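Local coordinates for uncharacterized protein (Bacteroides fragilis, PDB 3EWL) that is of unknown function but carries a C-terminal thioredoxin-like domain, whose CxxC pair at a helix start is consistent with a thiol-disulfide redox role, at residues A[31-36]-A[43-48]; A[112-117]-A[123-128]. All coordinates share one frame; numbering follows the deposited sequence.

Interaction 1 of 2, residues A[31-36]-A[43-48]; sequences MLFFYD and RKFEKL
Phe33 of the strand and Phe45 of the helix carry the apolar half of this contact. The two side chains run past one another head to tail, their ring planes inclined by 35° and the centroids 5.2 Å apart, and CE1 of Phe33 comes to 3.2 Å from CD2 of Phe45. Met31, a selenomethionine, turns at its CG-SE bond (chi3 91°), which brings CE 3.8 Å from Phe45 CE2; the selenium sits at the ring edge in a Met-aromatic contact. On its other flank Phe33 is crossed at about a right angle by Glu46, whose CG and OE1 approach CE2 and CZ.

The polar half is built round Arg43. Its NH2 donates to the backbone O of Asp36 over 3.2 Å, in the carbonyl plane, and NH1 adds a weak bond to the same oxygen. Bends at chi2 and chi3 curl the chain so that the guanidinium lies beside the Glu46 carboxylate: NE reaches OE2 at 2.9 Å and NH1 OE1 at 2.6 Å, a side-on salt bridge. Together with the Asp36 bonds this holds the guanidinium in place; its plane stands nearly perpendicular to the Tyr35 ring.

Outward, Trp89 meets Phe33 edge-to-face. Strands 64-70 and 112-116 flank strand 29-34, while Leu132 of helix 129-137 packs on both Met31 and Phe45, so helix 40-50 covers the sheet next to the C-terminal helix.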
HETATM    1  N   MSE A  31      -3.372  -0.233   4.892  1.00 20.82           N
HETATM    2  CA  MSE A  31      -2.769  -1.318   4.129  1.00 19.51           C
HETATM    3  C   MSE A  31      -1.711  -0.735   3.210  1.00 18.75           C
HETATM    4  O   MSE A  31      -2.034   0.082   2.343  1.00 20.12           O
HETATM    5  CB  MSE A  31      -3.816  -2.067   3.326  1.00 19.21           C
HETATM    6  CG  MSE A  31      -3.243  -3.273   2.537  1.00 19.03           C
HETATM    7 SE   MSE A  31      -4.595  -4.248   1.505  1.00 26.14          SE
HETATM    8  CE  MSE A  31      -4.465  -3.301  -0.167  1.00 27.05           C
ATOM      9  N   LEU A  32      -0.477  -1.202   3.335  1.00 18.31           N
ATOM     10  CA  LEU A  32       0.537  -0.829   2.362  1.00 19.35           C
ATOM     11  C   LEU A  32       0.556  -1.833   1.219  1.00 18.80           C
ATOM     12  O   LEU A  32       0.564  -3.036   1.451  1.00 19.21           O
ATOM     13  CB  LEU A  32       1.930  -0.790   2.991  1.00 18.58           C
ATOM     14  CG  LEU A  32       2.137   0.020   4.250  1.00 19.76           C
ATOM     15  CD1 LEU A  32       3.585  -0.258   4.681  1.00 13.54           C
ATOM     16  CD2 LEU A  32       1.868   1.529   4.080  1.00 22.08           C
ATOM     17  N   PHE A  33       0.560  -1.326  -0.003  1.00 18.48           N
ATOM     18  CA  PHE A  33       0.515  -2.161  -1.192  1.00 18.95           C
ATOM     19  C   PHE A  33       1.718  -1.834  -2.063  1.00 19.24           C
ATOM     20  O   PHE A  33       1.703  -0.829  -2.794  1.00 20.29           O
ATOM     21  CB  PHE A  33      -0.818  -1.929  -1.952  1.00 17.77           C
ATOM     22  CG  PHE A  33      -1.028  -2.854  -3.154  1.00 20.18           C
ATOM     23  CD1 PHE A  33      -1.470  -4.159  -2.980  1.00 18.22           C
ATOM     24  CD2 PHE A  33      -0.820  -2.400  -4.460  1.00 20.77           C
ATOM     25  CE1 PHE A  33      -1.688  -5.010  -4.087  1.00 20.11           C
ATOM     26  CE2 PHE A  33      -1.062  -3.237  -5.571  1.00 20.51           C
ATOM     27  CZ  PHE A  33      -1.480  -4.557  -5.374  1.00 21.67           C
ATOM     28  N   PHE A  34       2.785  -2.632  -1.953  1.00 19.35           N
ATOM     29  CA  PHE A  34       3.962  -2.396  -2.761  1.00 18.84           C
ATOM     30  C   PHE A  34       3.788  -3.053  -4.083  1.00 19.21           C
ATOM     31  O   PHE A  34       3.602  -4.261  -4.155  1.00 19.77           O
ATOM     32  CB  PHE A  34       5.273  -2.804  -2.068  1.00 17.32           C
ATOM     33  CG  PHE A  34       5.500  -2.092  -0.744  1.00 17.94           C
ATOM     34  CD1 PHE A  34       5.942  -0.765  -0.707  1.00 17.74           C
ATOM     35  CD2 PHE A  34       5.191  -2.722   0.467  1.00 13.97           C
ATOM     36  CE1 PHE A  34       6.124  -0.087   0.537  1.00 17.22           C
ATOM     37  CE2 PHE A  34       5.367  -2.053   1.704  1.00 17.34           C
ATOM     38  CZ  PHE A  34       5.856  -0.732   1.726  1.00 16.56           C
ATOM     39  N   TYR A  35       3.850  -2.261  -5.147  1.00 19.60           N
ATOM     40  CA  TYR A  35       3.503  -2.784  -6.456  1.00 18.99           C
ATOM     41  C   TYR A  35       4.454  -2.327  -7.561  1.00 20.05           C
ATOM     42  O   TYR A  35       5.329  -1.459  -7.358  1.00 19.10           O
ATOM     43  CB  TYR A  35       2.052  -2.394  -6.796  1.00 19.09           C
ATOM     44  CG  TYR A  35       1.878  -0.919  -7.195  1.00 18.76           C
ATOM     45  CD1 TYR A  35       1.906  -0.540  -8.536  1.00 18.51           C
ATOM     46  CD2 TYR A  35       1.710   0.090  -6.225  1.00 14.90           C
ATOM     47  CE1 TYR A  35       1.766   0.791  -8.924  1.00 17.97           C
ATOM     48  CE2 TYR A  35       1.553   1.435  -6.608  1.00 16.51           C
ATOM     49  CZ  TYR A  35       1.582   1.767  -7.968  1.00 18.02           C
ATOM     50  OH  TYR A  35       1.407   3.066  -8.393  1.00 19.84           O
ATOM     51  N   ASP A  36       4.246  -2.902  -8.748  1.00 19.83           N
ATOM     52  CA  ASP A  36       4.881  -2.393  -9.950  1.00 20.81           C
ATOM     53  C   ASP A  36       3.796  -2.062 -11.014  1.00 21.07           C
ATOM     54  O   ASP A  36       2.811  -2.789 -11.147  1.00 21.47           O
ATOM     55  CB  ASP A  36       5.897  -3.444 -10.466  1.00 20.42           C
ATOM     56  CG  ASP A  36       6.710  -2.929 -11.616  1.00 22.98           C
ATOM     57  OD1 ASP A  36       7.839  -2.439 -11.390  1.00 21.55           O
ATOM     58  OD2 ASP A  36       6.181  -2.977 -12.744  1.00 22.45           O
ATOM     59  N   ARG A  43      -2.289  -6.319 -10.636  1.00 19.52           N
ATOM     60  CA  ARG A  43      -3.610  -6.122 -11.242  1.00 19.89           C
ATOM     61  C   ARG A  43      -4.652  -7.095 -10.675  1.00 20.34           C
ATOM     62  O   ARG A  43      -5.760  -6.670 -10.328  1.00 19.75           O
ATOM     63  CB  ARG A  43      -3.537  -6.235 -12.763  1.00 19.83           C
ATOM     64  CG  ARG A  43      -2.407  -5.412 -13.447  1.00 21.32           C
ATOM     65  CD  ARG A  43      -2.582  -3.897 -13.361  1.00 19.27           C
ATOM     66  NE  ARG A  43      -2.126  -3.326 -12.076  1.00 21.89           N
ATOM     67  CZ  ARG A  43      -0.859  -3.059 -11.779  1.00 22.40           C
ATOM     68  NH1 ARG A  43      -0.544  -2.509 -10.597  1.00 21.55           N
ATOM     69  NH2 ARG A  43       0.104  -3.329 -12.671  1.00 20.93           N
ATOM     70  N   LYS A  44      -4.302  -8.380 -10.561  1.00 20.39           N
ATOM     71  CA  LYS A  44      -5.258  -9.373 -10.073  1.00 21.62           C
ATOM     72  C   LYS A  44      -5.661  -9.131  -8.636  1.00 20.46           C
ATOM     73  O   LYS A  44      -6.842  -9.264  -8.308  1.00 19.97           O
ATOM     74  CB  LYS A  44      -4.743 -10.824 -10.222  1.00 22.24           C
ATOM     75  CG  LYS A  44      -4.489 -11.223 -11.686  1.00 27.52           C
ATOM     76  CD  LYS A  44      -3.770 -12.605 -11.844  1.00 35.34           C
ATOM     77  CE  LYS A  44      -4.631 -13.829 -11.351  1.00 38.56           C
ATOM     78  NZ  LYS A  44      -4.435 -14.198  -9.885  1.00 42.59           N
ATOM     79  N   PHE A  45      -4.688  -8.812  -7.775  1.00 19.65           N
ATOM     80  CA  PHE A  45      -4.988  -8.475  -6.388  1.00 20.33           C
ATOM     81  C   PHE A  45      -5.932  -7.256  -6.326  1.00 20.07           C
ATOM     82  O   PHE A  45      -6.928  -7.250  -5.582  1.00 19.86           O
ATOM     83  CB  PHE A  45      -3.689  -8.178  -5.574  1.00 20.75           C
ATOM     84  CG  PHE A  45      -3.960  -7.895  -4.121  1.00 23.86           C
ATOM     85  CD1 PHE A  45      -3.840  -8.909  -3.171  1.00 26.49           C
ATOM     86  CD2 PHE A  45      -4.428  -6.648  -3.710  1.00 27.06           C
ATOM     87  CE1 PHE A  45      -4.119  -8.677  -1.846  1.00 26.65           C
ATOM     88  CE2 PHE A  45      -4.717  -6.402  -2.357  1.00 28.63           C
ATOM     89  CZ  PHE A  45      -4.570  -7.419  -1.433  1.00 29.22           C
ATOM     90  N   GLU A  46      -5.573  -6.207  -7.076  1.00 20.60           N
ATOM     91  CA  GLU A  46      -6.375  -4.976  -7.201  1.00 21.20           C
ATOM     92  C   GLU A  46      -7.809  -5.323  -7.612  1.00 20.59           C
ATOM     93  O   GLU A  46      -8.743  -4.844  -7.000  1.00 20.09           O
ATOM     94  CB  GLU A  46      -5.770  -3.994  -8.226  1.00 20.92           C
ATOM     95  CG  GLU A  46      -4.467  -3.337  -7.796  1.00 21.56           C
ATOM     96  CD  GLU A  46      -3.588  -2.879  -8.993  1.00 24.93           C
ATOM     97  OE1 GLU A  46      -2.354  -2.652  -8.800  1.00 24.21           O
ATOM     98  OE2 GLU A  46      -4.115  -2.744 -10.113  1.00 23.05           O
ATOM     99  N   LYS A  47      -7.965  -6.182  -8.618  1.00 20.54           N
ATOM    100  CA  LYS A  47      -9.275  -6.642  -9.085  1.00 21.06           C
ATOM    101  C   LYS A  47     -10.059  -7.395  -8.007  1.00 21.72           C
ATOM    102  O   LYS A  47     -11.248  -7.143  -7.819  1.00 22.26           O
ATOM    103  CB  LYS A  47      -9.104  -7.533 -10.327  1.00 21.51           C
ATOM    104  CG  LYS A  47     -10.436  -8.037 -10.912  1.00 22.07           C
ATOM    105  CD  LYS A  47     -10.236  -9.157 -11.875  1.00 23.16           C
ATOM    106  CE  LYS A  47     -11.552  -9.571 -12.488  1.00 23.91           C
ATOM    107  NZ  LYS A  47     -12.323 -10.391 -11.522  1.00 25.20           N
ATOM    108  N   LEU A  48      -9.401  -8.315  -7.301  0.50 22.02           N
ATOM    109  CA  LEU A  48     -10.080  -9.126  -6.288  0.50 22.50           C
ATOM    110  C   LEU A  48     -10.476  -8.287  -5.079  0.50 22.33           C
ATOM    111  O   LEU A  48     -11.556  -8.452  -4.533  0.50 21.57           O
ATOM    112  CB  LEU A  48      -9.195 -10.274  -5.804  0.50 22.43           C
ATOM    113  CG  LEU A  48      -8.892 -11.480  -6.688  0.50 23.60           C
ATOM    114  CD1 LEU A  48      -8.032 -12.472  -5.886  0.50 24.32           C
ATOM    115  CD2 LEU A  48     -10.167 -12.151  -7.191  0.50 23.81           C
TER

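Interaction 2 of 2, residues A[112-117]-A[123-128]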
ATOM      1  N   THR A 112       3.618  -6.852  -2.556  1.00 21.92           N
ATOM      2  CA  THR A 112       3.853  -7.258  -1.175  1.00 21.04           C
ATOM      3  C   THR A 112       2.921  -6.358  -0.324  1.00 21.20           C
ATOM      4  O   THR A 112       2.841  -5.137  -0.500  1.00 21.14           O
ATOM      5  CB  THR A 112       5.330  -7.032  -0.754  1.00 22.57           C
ATOM      6  OG1 THR A 112       6.222  -7.803  -1.593  1.00 24.84           O
ATOM      7  CG2 THR A 112       5.558  -7.378   0.747  1.00 21.90           C
ATOM      8  N   ILE A 113       2.232  -6.970   0.616  1.00 20.45           N
ATOM      9  CA  ILE A 113       1.226  -6.284   1.351  1.00 20.67           C
ATOM     10  C   ILE A 113       1.569  -6.358   2.843  1.00 21.31           C
ATOM     11  O   ILE A 113       1.956  -7.442   3.355  1.00 19.55           O
ATOM     12  CB  ILE A 113      -0.104  -6.958   1.087  1.00 20.04           C
ATOM     13  CG1 ILE A 113      -0.457  -6.868  -0.403  1.00 22.83           C
ATOM     14  CG2 ILE A 113      -1.219  -6.315   1.901  1.00 21.46           C
ATOM     15  CD1 ILE A 113      -0.806  -8.210  -1.014  1.00 27.00           C
ATOM     16  N   TYR A 114       1.376  -5.229   3.520  1.00 20.40           N
ATOM     17  CA  TYR A 114       1.433  -5.145   4.974  1.00 22.14           C
ATOM     18  C   TYR A 114       0.137  -4.523   5.497  1.00 21.41           C
ATOM     19  O   TYR A 114      -0.382  -3.566   4.914  1.00 21.99           O
ATOM     20  CB  TYR A 114       2.634  -4.262   5.437  1.00 21.99           C
ATOM     21  CG  TYR A 114       4.031  -4.836   5.229  1.00 23.51           C
ATOM     22  CD1 TYR A 114       4.875  -5.060   6.325  1.00 26.61           C
ATOM     23  CD2 TYR A 114       4.528  -5.123   3.964  1.00 25.48           C
ATOM     24  CE1 TYR A 114       6.162  -5.548   6.160  1.00 26.30           C
ATOM     25  CE2 TYR A 114       5.816  -5.648   3.807  1.00 26.50           C
ATOM     26  CZ  TYR A 114       6.611  -5.860   4.922  1.00 27.05           C
ATOM     27  OH  TYR A 114       7.889  -6.365   4.832  1.00 32.86           O
ATOM     28  N   LEU A 115      -0.375  -5.033   6.614  1.00 21.67           N
ATOM     29  CA  LEU A 115      -1.429  -4.334   7.324  1.00 21.22           C
ATOM     30  C   LEU A 115      -0.867  -3.619   8.574  1.00 21.94           C
ATOM     31  O   LEU A 115      -0.152  -4.227   9.374  1.00 21.22           O
ATOM     32  CB  LEU A 115      -2.532  -5.309   7.701  1.00 21.94           C
ATOM     33  CG  LEU A 115      -3.772  -4.624   8.291  1.00 21.38           C
ATOM     34  CD1 LEU A 115      -4.397  -3.628   7.334  1.00 21.15           C
ATOM     35  CD2 LEU A 115      -4.758  -5.715   8.624  1.00 21.14           C
ATOM     36  N   LEU A 116      -1.174  -2.335   8.729  1.00 21.17           N
ATOM     37  CA  LEU A 116      -0.724  -1.601   9.898  1.00 21.65           C
ATOM     38  C   LEU A 116      -1.962  -1.209  10.677  1.00 23.07           C
ATOM     39  O   LEU A 116      -3.028  -1.017  10.072  1.00 20.59           O
ATOM     40  CB  LEU A 116      -0.011  -0.282   9.505  1.00 22.17           C
ATOM     41  CG  LEU A 116       0.920  -0.314   8.323  1.00 23.42           C
ATOM     42  CD1 LEU A 116       1.515   1.058   8.086  1.00 23.87           C
ATOM     43  CD2 LEU A 116       2.017  -1.383   8.553  1.00 23.22           C
ATOM     44  N   ASP A 117      -1.812  -1.062  11.998  1.00 24.47           N
ATOM     45  CA  ASP A 117      -2.901  -0.642  12.858  1.00 25.39           C
ATOM     46  C   ASP A 117      -2.922   0.868  13.004  1.00 26.38           C
ATOM     47  O   ASP A 117      -2.315   1.589  12.211  1.00 27.14           O
ATOM     48  CB  ASP A 117      -2.783  -1.304  14.236  1.00 26.61           C
ATOM     49  CG  ASP A 117      -1.647  -0.708  15.138  1.00 29.06           C
ATOM     50  OD1 ASP A 117      -0.940   0.269  14.801  1.00 30.25           O
ATOM     51  OD2 ASP A 117      -1.501  -1.239  16.254  1.00 32.09           O
ATOM     52  N   ILE A 123       0.830  -5.140  11.839  1.00 26.42           N
ATOM     53  CA  ILE A 123       0.034  -6.213  12.444  1.00 26.10           C
ATOM     54  C   ILE A 123      -0.041  -7.433  11.524  1.00 25.45           C
ATOM     55  O   ILE A 123      -0.169  -8.550  11.991  1.00 25.69           O
ATOM     56  CB  ILE A 123      -1.400  -5.769  12.992  1.00 27.12           C
ATOM     57  CG1 ILE A 123      -2.277  -5.186  11.926  1.00 27.70           C
ATOM     58  CG2 ILE A 123      -1.339  -4.800  14.194  1.00 26.53           C
ATOM     59  CD1 ILE A 123      -3.743  -5.055  12.393  1.00 30.47           C
ATOM     60  N   LEU A 124       0.034  -7.235  10.209  1.00 23.65           N
ATOM     61  CA  LEU A 124       0.271  -8.368   9.312  1.00 23.01           C
ATOM     62  C   LEU A 124       1.409  -7.985   8.396  1.00 23.35           C
ATOM     63  O   LEU A 124       1.368  -6.914   7.765  1.00 23.15           O
ATOM     64  CB  LEU A 124      -0.966  -8.760   8.475  1.00 21.18           C
ATOM     65  CG  LEU A 124      -2.214  -9.351   9.126  1.00 22.22           C
ATOM     66  CD1 LEU A 124      -3.281  -9.594   8.051  1.00 21.17           C
ATOM     67  CD2 LEU A 124      -1.904 -10.678   9.855  1.00 21.57           C
ATOM     68  N   LYS A 125       2.411  -8.865   8.331  1.00 24.00           N
ATOM     69  CA  LYS A 125       3.625  -8.651   7.547  1.00 25.13           C
ATOM     70  C   LYS A 125       3.662  -9.492   6.249  1.00 25.41           C
ATOM     71  O   LYS A 125       3.463 -10.690   6.301  1.00 26.26           O
ATOM     72  CB  LYS A 125       4.866  -8.923   8.414  1.00 24.73           C
ATOM     73  CG  LYS A 125       6.076  -9.373   7.584  1.00 27.98           C
ATOM     74  CD  LYS A 125       7.401  -9.045   8.173  1.00 30.99           C
ATOM     75  CE  LYS A 125       8.433  -9.209   7.067  1.00 32.31           C
ATOM     76  NZ  LYS A 125       9.627  -8.459   7.435  1.00 35.35           N
ATOM     77  N   ASP A 126       3.898  -8.873   5.087  1.00 25.90           N
ATOM     78  CA  ASP A 126       4.023  -9.623   3.818  1.00 26.76           C
ATOM     79  C   ASP A 126       2.911 -10.684   3.709  1.00 28.21           C
ATOM     80  O   ASP A 126       3.167 -11.898   3.540  1.00 29.13           O
ATOM     81  CB  ASP A 126       5.389 -10.293   3.724  1.00 26.47           C
ATOM     82  CG  ASP A 126       5.629 -10.984   2.364  1.00 28.34           C
ATOM     83  OD1 ASP A 126       4.861 -10.746   1.401  1.00 28.12           O
ATOM     84  OD2 ASP A 126       6.628 -11.740   2.253  1.00 30.78           O
ATOM     85  N   THR A 127       1.678 -10.215   3.781  1.00 28.40           N
ATOM     86  CA  THR A 127       0.559 -11.087   4.029  1.00 29.44           C
ATOM     87  C   THR A 127      -0.222 -11.416   2.744  1.00 29.86           C
ATOM     88  O   THR A 127       0.202 -11.041   1.619  1.00 30.02           O
ATOM     89  CB  THR A 127      -0.284 -10.478   5.176  1.00 29.46           C
ATOM     90  OG1 THR A 127      -1.315 -11.383   5.565  1.00 29.67           O
ATOM     91  CG2 THR A 127      -0.873  -9.118   4.768  1.00 32.10           C
ATOM     92  N   SER A 128      -1.318 -12.154   2.899  1.00 29.79           N
ATOM     93  CA  SER A 128      -2.163 -12.527   1.768  1.00 30.87           C
ATOM     94  C   SER A 128      -3.635 -12.173   1.924  1.00 30.10           C
ATOM     95  O   SER A 128      -4.097 -11.864   3.022  1.00 29.53           O
ATOM     96  CB  SER A 128      -2.039 -14.022   1.472  1.00 31.06           C
ATOM     97  OG  SER A 128      -1.045 -14.234   0.472  1.00 35.59           O
TER
HETATM   98  O   HOH W   1       6.511 -10.306  -0.864  1.00 34.72           O
HETATM   99  O   HOH W   2       2.480  -9.860   0.591  1.00 16.41           O
HETATM  100  O   HOH W   3      10.616  -5.645   6.081  1.00 36.86           O
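Tyr114 reaches across the strand edge to the backbone of Lys125 and Asp126. Its CB lies 3.7 Å from Leu124 O; with CG anti to the carbonyl carbon (chi1 -70°), the ring is laid against the backbone of residues 124-126, where Asp126 N sits 3.8 Å above the plane and over its centre. CD1 then meets Lys125 CA, CE1 meets Lys125 CG, and at the tip OH lies 3.7 Å from Lys125 CE. The lysine runs extended alongside the tyrosine in the same direction, and a water joins the phenol oxygen to NZ, weakly on the lysine side. Tyr105 meets the Tyr114 ring edge-to-face.

On the opposite face from Tyr114, Leu115 CB touches Leu124 CB, while Leu115 CG and CD2 contact CG1 and CD1 of Ile123. Beyond them, CG2 of Ile113 packs on CG2 of Thr127. Asp126 OD1 accepts hydrogen bonds from two waters, one bound to Thr112 OG1, which also hydrogen-bonds to Ala109 O, and the other to Ile113 N and Thr127 O; its OD2 forms a salt bridge with Arg108.

Leu115 N donates to Leu124 O, and Leu115 O takes both Ile123 N at 2.8 Å and Leu124 N at 3.1 Å. Further on, Thr127 N donates to Ile113 O. Two residues facing one define a classic beta bulge, here in the antiparallel hairpin that precedes the C-terminal helix, as in the thioredoxin fold.

Overall arrangement
Interactions 1 and 2 follow one another along the chain and meet in one mixed sheet, their centres about 12 Å apart. Strands 29-34 and 112-116 are antiparallel neighbours, with probable hydrogen bonds from Leu32 N to Tyr114 O at 2.8 Å and from Phe34 N to Thr112 O at 2.9 Å. Ile113 ties the two apolar layers together: its CD1 lies 3.4 Å from Phe45 CE1, and its CG2 3.7 Å from Met31 CG. Arg43 of interaction 1 touches the Cys39-Cys42 pair, free thiols in a CxxC pattern consistent with a thioredoxin-type redox site, whereas interaction 2 forms the edge hairpin of the sheet.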